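Local coordinates for protein AlkD2 (Streptococcus mutans, PDB 6M9M) that is of unknown function but binds inosine-5'-monophosphate and belongs to the HEAT-like repeat family of DNA glycosylases, at residues Tyr38-Ala43 against Ser66-Ile71; Asp77-Asp82 against Glu89-Ala94. All blocks are in the same frame, centred on the assembly; numbering follows the deposited sequence.

Contact 1: Tyr38-Ala43 against Ser66-Ile71; sequences YIKKLA and SKDKEI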
loop_
_atom_site.group_PDB
_atom_site.type_symbol
_atom_site.label_atom_id
_atom_site.label_comp_id
_atom_site.label_asym_id
_atom_site.label_seq_id
_atom_site.Cartn_x
_atom_site.Cartn_y
_atom_site.Cartn_z
ATOM N N TYR A 38 -20.284 2.721 -13.787
ATOM C CA TYR A 38 -21.212 2.315 -12.734
ATOM C C TYR A 38 -20.463 1.898 -11.465
ATOM O O TYR A 38 -20.819 2.307 -10.353
ATOM C CB TYR A 38 -22.080 1.162 -13.241
ATOM C CG TYR A 38 -22.936 0.511 -12.172
ATOM C CD1 TYR A 38 -24.204 0.989 -11.882
ATOM C CD2 TYR A 38 -22.464 -0.573 -11.442
ATOM C CE1 TYR A 38 -24.988 0.386 -10.909
ATOM C CE2 TYR A 38 -23.232 -1.167 -10.455
ATOM C CZ TYR A 38 -24.489 -0.683 -10.193
ATOM O OH TYR A 38 -25.258 -1.286 -9.219
ATOM N N ILE A 39 -19.417 1.079 -11.606
ATOM C CA ILE A 39 -18.686 0.594 -10.438
ATOM C C ILE A 39 -17.994 1.731 -9.694
ATOM O O ILE A 39 -17.826 1.649 -8.473
ATOM C CB ILE A 39 -17.725 -0.545 -10.845
ATOM C CG1 ILE A 39 -18.539 -1.754 -11.322
ATOM C CG2 ILE A 39 -16.820 -0.950 -9.692
ATOM C CD1 ILE A 39 -19.355 -2.415 -10.227
ATOM N N LYS A 40 -17.576 2.797 -10.393
ATOM C CA LYS A 40 -17.030 3.960 -9.694
ATOM C C LYS A 40 -18.054 4.551 -8.733
ATOM O O LYS A 40 -17.726 4.884 -7.589
ATOM C CB LYS A 40 -16.549 5.016 -10.687
ATOM C CG LYS A 40 -15.269 4.607 -11.418
ATOM C CD LYS A 40 -14.988 5.491 -12.611
ATOM C CE LYS A 40 -13.976 4.831 -13.525
ATOM N NZ LYS A 40 -13.647 5.642 -14.730
ATOM N N LYS A 41 -19.302 4.698 -9.190
ATOM C CA LYS A 41 -20.353 5.235 -8.332
ATOM C C LYS A 41 -20.591 4.314 -7.141
ATOM O O LYS A 41 -20.731 4.775 -6.000
ATOM C CB LYS A 41 -21.642 5.397 -9.144
ATOM C CG LYS A 41 -21.507 6.331 -10.335
ATOM C CD LYS A 41 -22.787 6.381 -11.174
ATOM C CE LYS A 41 -22.575 7.204 -12.425
ATOM N NZ LYS A 41 -23.822 7.339 -13.215
ATOM N N LEU A 42 -20.608 3.002 -7.385
ATOM C CA LEU A 42 -20.768 2.046 -6.295
ATOM C C LEU A 42 -19.621 2.135 -5.293
ATOM O O LEU A 42 -19.848 2.084 -4.078
ATOM C CB LEU A 42 -20.884 0.637 -6.877
ATOM C CG LEU A 42 -20.932 -0.480 -5.834
ATOM C CD1 LEU A 42 -22.105 -0.317 -4.864
ATOM C CD2 LEU A 42 -20.984 -1.837 -6.533
ATOM N N ALA A 43 -18.382 2.252 -5.774
ATOM C CA ALA A 43 -17.243 2.323 -4.873
ATOM C C ALA A 43 -17.332 3.545 -3.961
ATOM O O ALA A 43 -17.076 3.449 -2.757
ATOM C CB ALA A 43 -15.947 2.344 -5.688
ATOM N N SER A 66 -8.229 2.093 -10.587
ATOM C CA SER A 66 -7.262 3.157 -10.364
ATOM C C SER A 66 -6.565 3.664 -11.619
ATOM O O SER A 66 -5.797 4.627 -11.496
ATOM C CB SER A 66 -6.237 2.710 -9.321
ATOM O OG SER A 66 -5.565 1.545 -9.723
ATOM N N LYS A 67 -6.827 3.112 -12.803
ATOM C CA LYS A 67 -6.402 3.778 -14.034
ATOM C C LYS A 67 -7.030 5.163 -14.159
ATOM O O LYS A 67 -6.444 6.069 -14.771
ATOM C CB LYS A 67 -6.761 2.916 -15.248
ATOM C CG LYS A 67 -6.381 3.474 -16.604
ATOM C CD LYS A 67 -6.869 2.524 -17.678
ATOM C CE LYS A 67 -6.596 3.036 -19.076
ATOM N NZ LYS A 67 -7.116 2.096 -20.113
ATOM N N ASP A 68 -8.205 5.361 -13.569
ATOM C CA ASP A 68 -8.852 6.672 -13.525
ATOM C C ASP A 68 -8.140 7.517 -12.471
ATOM O O ASP A 68 -8.166 7.200 -11.281
ATOM C CB ASP A 68 -10.330 6.487 -13.193
ATOM C CG ASP A 68 -11.114 7.783 -13.220
ATOM O OD1 ASP A 68 -10.534 8.860 -12.970
ATOM O OD2 ASP A 68 -12.341 7.708 -13.456
ATOM N N LYS A 69 -7.489 8.587 -12.916
ATOM C CA LYS A 69 -6.703 9.426 -12.026
ATOM C C LYS A 69 -7.531 9.999 -10.880
ATOM O O LYS A 69 -6.991 10.227 -9.794
ATOM C CB LYS A 69 -6.057 10.564 -12.822
ATOM C CG LYS A 69 -4.977 10.097 -13.792
ATOM C CD LYS A 69 -4.465 11.240 -14.663
ATOM C CE LYS A 69 -3.390 10.765 -15.639
ATOM N NZ LYS A 69 -3.954 9.969 -16.766
ATOM N N GLU A 70 -8.831 10.245 -11.085
ATOM C CA GLU A 70 -9.641 10.740 -9.975
ATOM C C GLU A 70 -9.802 9.700 -8.877
ATOM O O GLU A 70 -9.857 10.055 -7.690
ATOM C CB GLU A 70 -10.989 11.221 -10.482
ATOM C CG GLU A 70 -10.886 12.467 -11.331
ATOM C CD GLU A 70 -12.236 12.969 -11.805
ATOM O OE1 GLU A 70 -12.504 12.851 -13.005
ATOM O OE2 GLU A 70 -13.013 13.490 -10.979
ATOM N N ILE A 71 -9.868 8.422 -9.241
ATOM C CA ILE A 71 -9.912 7.365 -8.239
ATOM C C ILE A 71 -8.578 7.284 -7.507
ATOM O O ILE A 71 -8.530 7.169 -6.274
ATOM C CB ILE A 71 -10.280 6.023 -8.906
ATOM C CG1 ILE A 71 -11.682 6.075 -9.537
ATOM C CG2 ILE A 71 -10.167 4.889 -7.896
ATOM C CD1 ILE A 71 -12.823 6.095 -8.540
#
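Lys40 on helix 36-47 faces Ile71 in the first turn of helix 69-79, their CA atoms 8.0 Å apart. The lysine CG lies anti to the carbonyl carbon (chi1 -72°), and from there the chain runs extended towards the N-terminal end of helix 69-79. At its far end NZ forms a salt bridge with Asp68, 2.8 Å from OD2, which it meets on the anti side and 16° out of the carboxylate plane. Glu37 also pairs with NZ, so two acidic side chains share this ammonium group. Asp68 is the N-cap residue of helix 69-79, and its other oxygen, OD1, takes the capping bond from Glu70 N at 2.9 Å. With one oxygen turned to the lysine and the other to the helix, the carboxylate is held at both corners. Nearer the Lys40 backbone, CG passes 4.1 Å from Ile71 CD1, a loose apolar touch that belongs to one of the two Ile71 conformers. The partly exposed ion pair thus ties together two helices of the all-helical HEAT-like repeat array, away from the nucleotide site, and the capping carboxylate is probably kept ionised by the nearby ammonium group.

Contact 2: Asp77-Asp82 against Glu89-Ala94; sequences DEVSKD and EVLAKA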
loop_
_atom_site.group_PDB
_atom_site.type_symbol
_atom_site.label_atom_id
_atom_site.label_comp_id
_atom_site.label_asym_id
_atom_site.label_seq_id
_atom_site.Cartn_x
_atom_site.Cartn_y
_atom_site.Cartn_z
ATOM N N ASP A 77 -5.373 10.718 -1.188
ATOM C CA ASP A 77 -5.631 11.849 -0.317
ATOM C C ASP A 77 -6.803 11.666 0.634
ATOM O O ASP A 77 -6.857 12.365 1.643
ATOM C CB ASP A 77 -5.903 13.104 -1.156
ATOM C CG ASP A 77 -4.678 13.616 -1.876
ATOM O OD1 ASP A 77 -3.551 13.155 -1.580
ATOM O OD2 ASP A 77 -4.863 14.474 -2.757
ATOM N N GLU A 78 -7.766 10.803 0.319
ATOM C CA GLU A 78 -8.951 10.630 1.144
ATOM C C GLU A 78 -8.999 9.285 1.853
ATOM O O GLU A 78 -9.214 9.256 3.058
ATOM C CB GLU A 78 -10.241 10.869 0.355
ATOM C CG GLU A 78 -10.255 12.157 -0.439
ATOM C CD GLU A 78 -10.092 13.418 0.395
ATOM O OE1 GLU A 78 -10.282 13.379 1.630
ATOM O OE2 GLU A 78 -9.793 14.463 -0.208
ATOM N N VAL A 79 -8.772 8.169 1.149
ATOM C CA VAL A 79 -8.755 6.877 1.835
ATOM C C VAL A 79 -7.652 6.871 2.889
ATOM O O VAL A 79 -7.780 6.225 3.940
ATOM C CB VAL A 79 -8.620 5.720 0.826
ATOM C CG1 VAL A 79 -8.543 4.397 1.572
ATOM C CG2 VAL A 79 -9.788 5.726 -0.155
ATOM N N SER A 80 -6.541 7.565 2.618
ATOM C CA SER A 80 -5.442 7.658 3.559
ATOM C C SER A 80 -5.829 8.297 4.885
ATOM O O SER A 80 -5.070 8.131 5.846
ATOM C CB SER A 80 -4.310 8.440 2.911
ATOM O OG SER A 80 -4.781 9.714 2.520
ATOM N N LYS A 81 -6.984 8.971 4.979
ATOM C CA LYS A 81 -7.482 9.519 6.241
ATOM C C LYS A 81 -8.256 8.502 7.080
ATOM O O LYS A 81 -8.652 8.816 8.205
ATOM C CB LYS A 81 -8.381 10.736 5.981
ATOM C CG LYS A 81 -7.688 11.892 5.299
ATOM C CD LYS A 81 -8.734 12.929 4.833
ATOM C CE LYS A 81 -8.083 14.136 4.216
ATOM N NZ LYS A 81 -9.085 15.036 3.622
ATOM N N ASP A 82 -8.492 7.297 6.577
ATOM C CA ASP A 82 -9.363 6.361 7.278
ATOM C C ASP A 82 -8.794 6.024 8.649
ATOM O O ASP A 82 -7.602 5.729 8.779
ATOM C CB ASP A 82 -9.523 5.094 6.429
ATOM C CG ASP A 82 -10.804 4.357 6.732
ATOM O OD1 ASP A 82 -10.910 3.790 7.841
ATOM O OD2 ASP A 82 -11.708 4.369 5.870
ATOM N N GLU A 89 -4.684 -1.280 5.619
ATOM C CA GLU A 89 -4.012 -2.402 4.979
ATOM C C GLU A 89 -4.540 -2.630 3.569
ATOM O O GLU A 89 -3.771 -2.933 2.658
ATOM C CB GLU A 89 -4.170 -3.677 5.801
ATOM C CG GLU A 89 -3.470 -3.647 7.153
ATOM C CD GLU A 89 -1.940 -3.508 7.070
ATOM O OE1 GLU A 89 -1.329 -3.739 5.997
ATOM O OE2 GLU A 89 -1.333 -3.138 8.088
ATOM N N VAL A 90 -5.846 -2.461 3.358
ATOM C CA VAL A 90 -6.392 -2.609 2.010
ATOM C C VAL A 90 -5.891 -1.496 1.099
ATOM O O VAL A 90 -5.637 -1.731 -0.081
ATOM C CB VAL A 90 -7.925 -2.721 2.033
ATOM C CG1 VAL A 90 -8.467 -2.841 0.615
ATOM C CG2 VAL A 90 -8.323 -3.953 2.830
ATOM N N LEU A 91 -5.730 -0.265 1.626
ATOM C CA LEU A 91 -5.166 0.816 0.804
ATOM C C LEU A 91 -3.800 0.431 0.235
ATOM O O LEU A 91 -3.512 0.709 -0.934
ATOM C CB LEU A 91 -5.080 2.123 1.601
ATOM C CG LEU A 91 -4.452 3.313 0.877
ATOM C CD1 LEU A 91 -5.220 3.689 -0.382
ATOM C CD2 LEU A 91 -4.332 4.506 1.817
ATOM N N ALA A 92 -2.939 -0.186 1.051
ATOM C CA ALA A 92 -1.640 -0.632 0.561
ATOM C C ALA A 92 -1.803 -1.628 -0.583
ATOM O O ALA A 92 -1.069 -1.567 -1.580
ATOM C CB ALA A 92 -0.843 -1.237 1.720
ATOM N N LYS A 93 -2.740 -2.572 -0.443
ATOM C CA LYS A 93 -2.987 -3.556 -1.494
ATOM C C LYS A 93 -3.535 -2.899 -2.750
ATOM O O LYS A 93 -3.177 -3.286 -3.872
ATOM C CB LYS A 93 -3.973 -4.611 -0.996
ATOM C CG LYS A 93 -3.426 -5.447 0.144
ATOM C CD LYS A 93 -4.429 -6.410 0.737
ATOM C CE LYS A 93 -3.925 -6.992 2.050
ATOM N NZ LYS A 93 -2.721 -7.837 1.842
ATOM N N ALA A 94 -4.428 -1.917 -2.587
ATOM C CA ALA A 94 -4.981 -1.226 -3.747
ATOM C C ALA A 94 -3.919 -0.406 -4.463
ATOM O O ALA A 94 -3.948 -0.289 -5.694
ATOM C CB ALA A 94 -6.141 -0.341 -3.315
#
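Leu91 of helix 85-102 reaches Val79 and Ser80, close to the turn that leads to that helix, and every touch between the two segments is a van der Waals one. The leucine carries its CG anti to the backbone N (chi1 177°) and divides its two methyls between these neighbours. CD1 lies 3.9 Å from Val79 CG1, the two side chains lying alongside one another and pointing opposite ways. CD2 instead rests against the backbone of Ser80, 3.8 Å from its CA.

The polar groups serve the turn and its surroundings. A type I beta turn from Val79 to Asp82 is closed by Asp82 N bonding to Val79 O at 2.9 Å, and Ser80 OG turns back to the carbonyl oxygen of Arg76. Gln88 NE2 hydrogen-bonds to the carbonyl oxygens of Ser80 and Asp82, tying the turn to helix 85-102.

Two consecutive helices thus pack across the short turn joining them, as in the helical hairpins of HEAT-like repeats; Trp85 and Arg86, which bind the nucleotide, share Leu91's helix. Around the apolar patch, Val79 also packs on Val59 and Phe62 of helix 52-65, whereas Leu91 meets Met75 of helix 69-79 and Ala125 of helix 120-129.

Helix 69-79 takes part in both contacts, giving its capped N-terminal end to contact 1 and its C-terminal end, with the following turn, to contact 2. Their centres are 14 Å apart, and the two do not touch. Contact 1 is partly buried, about 18 Å from the centre of the chain, and depends on charge; contact 2, about 7 Å from that centre, is buried and joins its segments through apolar packing. Phe62 of helix 52-65 touches both Ile71 and Val79, giving the contacts a common neighbour. Contact 1 lies away from the nucleotide site, whereas in contact 2 the Leu91 side chain is about 13 Å from the bound inosine-5'-monophosphate.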